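Local structure of pseudopodium-enriched atypical kinase 1 (Homo sapiens, 6BHC) at residues V199-L210 with R237-Q248. The protein is a pseudokinase with a protein kinase fold that dimerises, and probably acts in signalling as a scaffold more than as an active phosphotransferase. The protein carries 1 engineered substitution. Residues are numbered along the deposited sequence; the frame is centred on the assembly and turned at random.
Sequences VTHCDLRLENLL and RLIVSNFSQAKQ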
loop_
_atom_site.group_PDB
_atom_site.type_symbol
_atom_site.label_atom_id
_atom_site.label_comp_id
_atom_site.label_asym_id
_atom_site.label_seq_id
_atom_site.Cartn_x
_atom_site.Cartn_y
_atom_site.Cartn_z
ATOM N N VAL A 199 -10.767 -18.437 -31.422
ATOM C CA VAL A 199 -11.660 -17.446 -32.007
ATOM C C VAL A 199 -10.816 -16.325 -32.594
ATOM O O VAL A 199 -9.888 -15.830 -31.941
ATOM C CB VAL A 199 -12.657 -16.906 -30.966
ATOM C CG1 VAL A 199 -13.416 -15.711 -31.518
ATOM C CG2 VAL A 199 -13.623 -18.003 -30.547
ATOM N N THR A 200 -11.123 -15.942 -33.830
ATOM C CA THR A 200 -10.501 -14.801 -34.491
ATOM C C THR A 200 -11.564 -13.740 -34.735
ATOM O O THR A 200 -12.656 -14.051 -35.222
ATOM C CB THR A 200 -9.851 -15.210 -35.815
ATOM O OG1 THR A 200 -10.847 -15.745 -36.695
ATOM C CG2 THR A 200 -8.771 -16.258 -35.583
ATOM N N HIS A 201 -11.242 -12.490 -34.400
ATOM C CA HIS A 201 -12.221 -11.413 -34.517
ATOM C C HIS A 201 -12.545 -11.117 -35.978
ATOM O O HIS A 201 -13.719 -11.008 -36.353
ATOM C CB HIS A 201 -11.703 -10.164 -33.807
ATOM C CG HIS A 201 -12.715 -9.067 -33.694
ATOM N ND1 HIS A 201 -12.981 -8.192 -34.725
ATOM C CD2 HIS A 201 -13.519 -8.698 -32.669
ATOM C CE1 HIS A 201 -13.907 -7.332 -34.340
ATOM N NE2 HIS A 201 -14.251 -7.618 -33.097
ATOM N N CYS A 202 -11.514 -10.964 -36.811
ATOM C CA CYS A 202 -11.602 -10.806 -38.264
ATOM C C CYS A 202 -12.194 -9.473 -38.707
ATOM O O CYS A 202 -12.411 -9.276 -39.910
ATOM C CB CYS A 202 -12.402 -11.941 -38.916
ATOM S SG CYS A 202 -11.695 -13.578 -38.678
ATOM N N ASP A 203 -12.458 -8.551 -37.789
ATOM C CA ASP A 203 -12.994 -7.246 -38.162
ATOM C C ASP A 203 -12.485 -6.191 -37.181
ATOM O O ASP A 203 -13.248 -5.392 -36.635
ATOM C CB ASP A 203 -14.520 -7.277 -38.218
ATOM C CG ASP A 203 -15.102 -6.069 -38.930
ATOM O OD1 ASP A 203 -14.431 -5.536 -39.840
ATOM O OD2 ASP A 203 -16.227 -5.654 -38.580
ATOM N N LEU A 204 -11.177 -6.182 -36.948
ATOM C CA LEU A 204 -10.561 -5.238 -36.021
ATOM C C LEU A 204 -10.434 -3.888 -36.715
ATOM O O LEU A 204 -9.505 -3.655 -37.490
ATOM C CB LEU A 204 -9.208 -5.756 -35.552
ATOM C CG LEU A 204 -9.255 -6.991 -34.650
ATOM C CD1 LEU A 204 -7.852 -7.469 -34.307
ATOM C CD2 LEU A 204 -10.048 -6.693 -33.385
ATOM N N ARG A 205 -11.382 -2.996 -36.443
ATOM C CA ARG A 205 -11.362 -1.636 -36.960
ATOM C C ARG A 205 -11.543 -0.666 -35.802
ATOM O O ARG A 205 -12.118 -1.013 -34.767
ATOM C CB ARG A 205 -12.448 -1.427 -38.027
ATOM C CG ARG A 205 -12.157 -2.162 -39.331
ATOM C CD ARG A 205 -13.260 -1.988 -40.370
ATOM N NE ARG A 205 -14.463 -2.745 -40.037
ATOM C CZ ARG A 205 -15.618 -2.196 -39.672
ATOM N NH1 ARG A 205 -15.734 -0.878 -39.602
ATOM N NH2 ARG A 205 -16.659 -2.965 -39.386
ATOM N N LEU A 206 -11.036 0.556 -35.983
ATOM C CA LEU A 206 -11.007 1.513 -34.879
ATOM C C LEU A 206 -12.409 1.866 -34.397
ATOM O O LEU A 206 -12.594 2.188 -33.218
ATOM C CB LEU A 206 -10.247 2.773 -35.293
ATOM C CG LEU A 206 -8.744 2.602 -35.536
ATOM C CD1 LEU A 206 -8.092 3.933 -35.883
ATOM C CD2 LEU A 206 -8.070 1.974 -34.325
ATOM N N GLU A 207 -13.406 1.807 -35.281
ATOM C CA GLU A 207 -14.784 2.065 -34.882
ATOM C C GLU A 207 -15.418 0.892 -34.146
ATOM O O GLU A 207 -16.536 1.033 -33.637
ATOM C CB GLU A 207 -15.631 2.431 -36.108
ATOM C CG GLU A 207 -15.564 1.433 -37.258
ATOM C CD GLU A 207 -14.397 1.684 -38.202
ATOM O OE1 GLU A 207 -13.455 2.411 -37.819
ATOM O OE2 GLU A 207 -14.424 1.154 -39.333
ATOM N N ASN A 208 -14.741 -0.253 -34.072
ATOM C CA ASN A 208 -15.212 -1.394 -33.299
ATOM C C ASN A 208 -14.577 -1.468 -31.917
ATOM O O ASN A 208 -14.933 -2.351 -31.132
ATOM C CB ASN A 208 -14.947 -2.698 -34.063
ATOM C CG ASN A 208 -15.774 -2.809 -35.331
ATOM O OD1 ASN A 208 -16.906 -2.330 -35.391
ATOM N ND2 ASN A 208 -15.210 -3.443 -36.353
ATOM N N LEU A 209 -13.652 -0.566 -31.603
ATOM C CA LEU A 209 -13.012 -0.511 -30.296
ATOM C C LEU A 209 -13.607 0.650 -29.509
ATOM O O LEU A 209 -13.515 1.806 -29.936
ATOM C CB LEU A 209 -11.499 -0.354 -30.437
ATOM C CG LEU A 209 -10.801 -1.369 -31.348
ATOM C CD1 LEU A 209 -9.314 -1.067 -31.456
ATOM C CD2 LEU A 209 -11.028 -2.788 -30.852
ATOM N N LEU A 210 -14.209 0.341 -28.365
ATOM C CA LEU A 210 -14.907 1.322 -27.550
ATOM C C LEU A 210 -14.041 1.765 -26.378
ATOM O O LEU A 210 -13.220 1.001 -25.863
ATOM C CB LEU A 210 -16.224 0.746 -27.027
ATOM C CG LEU A 210 -17.087 0.008 -28.053
ATOM C CD1 LEU A 210 -18.289 -0.643 -27.384
ATOM C CD2 LEU A 210 -17.530 0.955 -29.154
ATOM N N ARG A 237 -10.390 2.831 -20.725
ATOM C CA ARG A 237 -10.577 1.387 -20.769
ATOM C C ARG A 237 -11.065 0.990 -22.158
ATOM O O ARG A 237 -12.158 1.390 -22.574
ATOM C CB ARG A 237 -11.568 0.931 -19.699
ATOM C CG ARG A 237 -11.989 -0.526 -19.828
ATOM C CD ARG A 237 -12.997 -0.906 -18.757
ATOM N NE ARG A 237 -13.480 -2.273 -18.920
ATOM C CZ ARG A 237 -14.364 -2.849 -18.113
ATOM N NH1 ARG A 237 -14.860 -2.175 -17.084
ATOM N NH2 ARG A 237 -14.751 -4.098 -18.333
ATOM N N LEU A 238 -10.256 0.209 -22.869
ATOM C CA LEU A 238 -10.596 -0.233 -24.213
ATOM C C LEU A 238 -11.427 -1.507 -24.151
ATOM O O LEU A 238 -11.165 -2.397 -23.337
ATOM C CB LEU A 238 -9.329 -0.466 -25.044
ATOM C CG LEU A 238 -9.496 -0.901 -26.506
ATOM C CD1 LEU A 238 -8.454 -0.235 -27.395
ATOM C CD2 LEU A 238 -9.407 -2.415 -26.641
ATOM N N ILE A 239 -12.431 -1.590 -25.020
ATOM C CA ILE A 239 -13.352 -2.717 -25.054
ATOM C C ILE A 239 -13.530 -3.149 -26.504
ATOM O O ILE A 239 -13.961 -2.350 -27.346
ATOM C CB ILE A 239 -14.705 -2.367 -24.412
ATOM C CG1 ILE A 239 -14.561 -2.294 -22.888
ATOM C CG2 ILE A 239 -15.762 -3.375 -24.806
ATOM C CD1 ILE A 239 -15.863 -2.067 -22.151
ATOM N N VAL A 240 -13.189 -4.402 -26.794
ATOM C CA VAL A 240 -13.349 -4.954 -28.135
ATOM C C VAL A 240 -14.800 -5.374 -28.325
ATOM O O VAL A 240 -15.372 -6.072 -27.480
ATOM C CB VAL A 240 -12.398 -6.142 -28.356
ATOM C CG1 VAL A 240 -12.482 -6.630 -29.795
ATOM C CG2 VAL A 240 -10.970 -5.760 -27.998
ATOM N N SER A 241 -15.398 -4.954 -29.436
ATOM C CA SER A 241 -16.797 -5.243 -29.706
ATOM C C SER A 241 -16.954 -5.653 -31.163
ATOM O O SER A 241 -15.978 -5.747 -31.916
ATOM C CB SER A 241 -17.685 -4.037 -29.382
ATOM O OG SER A 241 -17.455 -2.984 -30.300
ATOM N N ASN A 242 -18.206 -5.896 -31.549
ATOM C CA ASN A 242 -18.581 -6.269 -32.906
ATOM C C ASN A 242 -17.927 -7.577 -33.331
ATOM O O ASN A 242 -16.911 -7.575 -34.034
ATOM C CB ASN A 242 -18.232 -5.156 -33.893
ATOM C CG ASN A 242 -18.838 -5.388 -35.259
ATOM O OD1 ASN A 242 -19.638 -6.306 -35.444
ATOM N ND2 ASN A 242 -18.475 -4.550 -36.223
ATOM N N PHE A 243 -18.517 -8.697 -32.920
ATOM C CA PHE A 243 -18.057 -10.025 -33.302
ATOM C C PHE A 243 -18.892 -10.618 -34.432
ATOM O O PHE A 243 -19.107 -11.835 -34.472
ATOM C CB PHE A 243 -18.061 -10.952 -32.086
ATOM C CG PHE A 243 -16.980 -10.644 -31.089
ATOM C CD1 PHE A 243 -17.099 -9.569 -30.223
ATOM C CD2 PHE A 243 -15.844 -11.434 -31.017
ATOM C CE1 PHE A 243 -16.104 -9.286 -29.307
ATOM C CE2 PHE A 243 -14.845 -11.156 -30.103
ATOM C CZ PHE A 243 -14.975 -10.082 -29.247
ATOM N N SER A 244 -19.365 -9.779 -35.358
ATOM C CA SER A 244 -20.209 -10.268 -36.444
ATOM C C SER A 244 -19.420 -11.100 -37.447
ATOM O O SER A 244 -19.990 -11.982 -38.098
ATOM C CB SER A 244 -20.884 -9.094 -37.153
ATOM O OG SER A 244 -21.571 -8.265 -36.233
ATOM N N GLN A 245 -18.124 -10.832 -37.594
ATOM C CA GLN A 245 -17.272 -11.551 -38.531
ATOM C C GLN A 245 -16.406 -12.600 -37.844
ATOM O O GLN A 245 -15.506 -13.158 -38.479
ATOM C CB GLN A 245 -16.377 -10.569 -39.290
ATOM C CG GLN A 245 -17.098 -9.358 -39.863
ATOM C CD GLN A 245 -17.824 -9.663 -41.155
ATOM O OE1 GLN A 245 -18.962 -10.129 -41.148
ATOM N NE2 GLN A 245 -17.165 -9.395 -42.277
ATOM N N ALA A 246 -16.658 -12.880 -36.568
ATOM C CA ALA A 246 -15.777 -13.750 -35.804
ATOM C C ALA A 246 -15.865 -15.190 -36.292
ATOM O O ALA A 246 -16.947 -15.698 -36.601
ATOM C CB ALA A 246 -16.123 -13.680 -34.317
ATOM N N LYS A 247 -14.710 -15.847 -36.362
ATOM C CA LYS A 247 -14.621 -17.248 -36.745
ATOM C C LYS A 247 -14.411 -18.107 -35.507
ATOM O O LYS A 247 -13.671 -17.730 -34.594
ATOM C CB LYS A 247 -13.479 -17.473 -37.738
ATOM C CG LYS A 247 -13.602 -16.674 -39.022
ATOM C CD LYS A 247 -14.832 -17.084 -39.809
ATOM C CE LYS A 247 -14.924 -16.318 -41.117
ATOM N NZ LYS A 247 -16.116 -16.726 -41.911
ATOM N N GLN A 248 -15.066 -19.265 -35.483
ATOM C CA GLN A 248 -14.993 -20.203 -34.367
ATOM C C GLN A 248 -14.523 -21.549 -34.904
ATOM O O GLN A 248 -15.280 -22.245 -35.589
ATOM C CB GLN A 248 -16.349 -20.332 -33.674
ATOM C CG GLN A 248 -16.412 -21.416 -32.611
ATOM C CD GLN A 248 -15.889 -20.950 -31.268
ATOM O OE1 GLN A 248 -16.310 -19.913 -30.752
ATOM N NE2 GLN A 248 -14.968 -21.714 -30.692
HETATM O O HOH W 1 -16.154 -9.595 -35.989
#
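His201 reaches across to 237-248 of the same chain with its imidazole: NE2 donates to Ser241 O at 2.8 Å, the acceptor lying in the ring plane although the N-H stands above the carbonyl plane. The ring gets there from a CB that points away from 237-248 because chi1 of -171° sets CG anti to the backbone N. The edge of the same ring, at CD2, meets one face of Phe243 in a T-shaped stack, planes 63° apart, while Val240 CG1 packs against His201 CD2 at 3.7 Å. At its other nitrogen, ND1 accepts from Asp203 N, so both ring nitrogens are used and the ring's rotation is fixed. One water joins His201 O, Asn242 O and Gln245 N, tying the turn 243-246 to the loop.

Asn208 forms a second focus. Its backbone O takes two donors from Ser241, the backbone N and the hydroxyl, with Ser241 OG to Asn208 O at 2.7 Å; its OD1 is approached from above the carbonyl plane by Asn242 ND2 at 2.8 Å, the two amides nearly perpendicular. Asn208 ND2 turns back to Asp203 O, and Arg205 grips the Asp203 carboxylate side-on, NE to OD1 and NH2 to OD2, each 2.8 Å. Asn242 OD1 instead accepts from Ser244 OG at 2.9 Å.

Short antiparallel ladders flank this centre: Thr200 with Lys247, and Leu210 with Ile239, where Leu210 N donates to Ile239 O at 2.9 Å. Further out, Asp278 of helix 277-289 holds the backbone N of His201 and Cys202, and Ser104 holds Phe243 N.

Residues 201-203 occupy the HRD position, here His-Cys-Asp, and 242-244 the DFG position, here Asn-Phe-Ser. Asn242 stands where active kinases carry the metal-binding Asp, and its amide is bonded to Asn208 and Ser244, consistent with an atypical cleft poorly suited to magnesium-ATP.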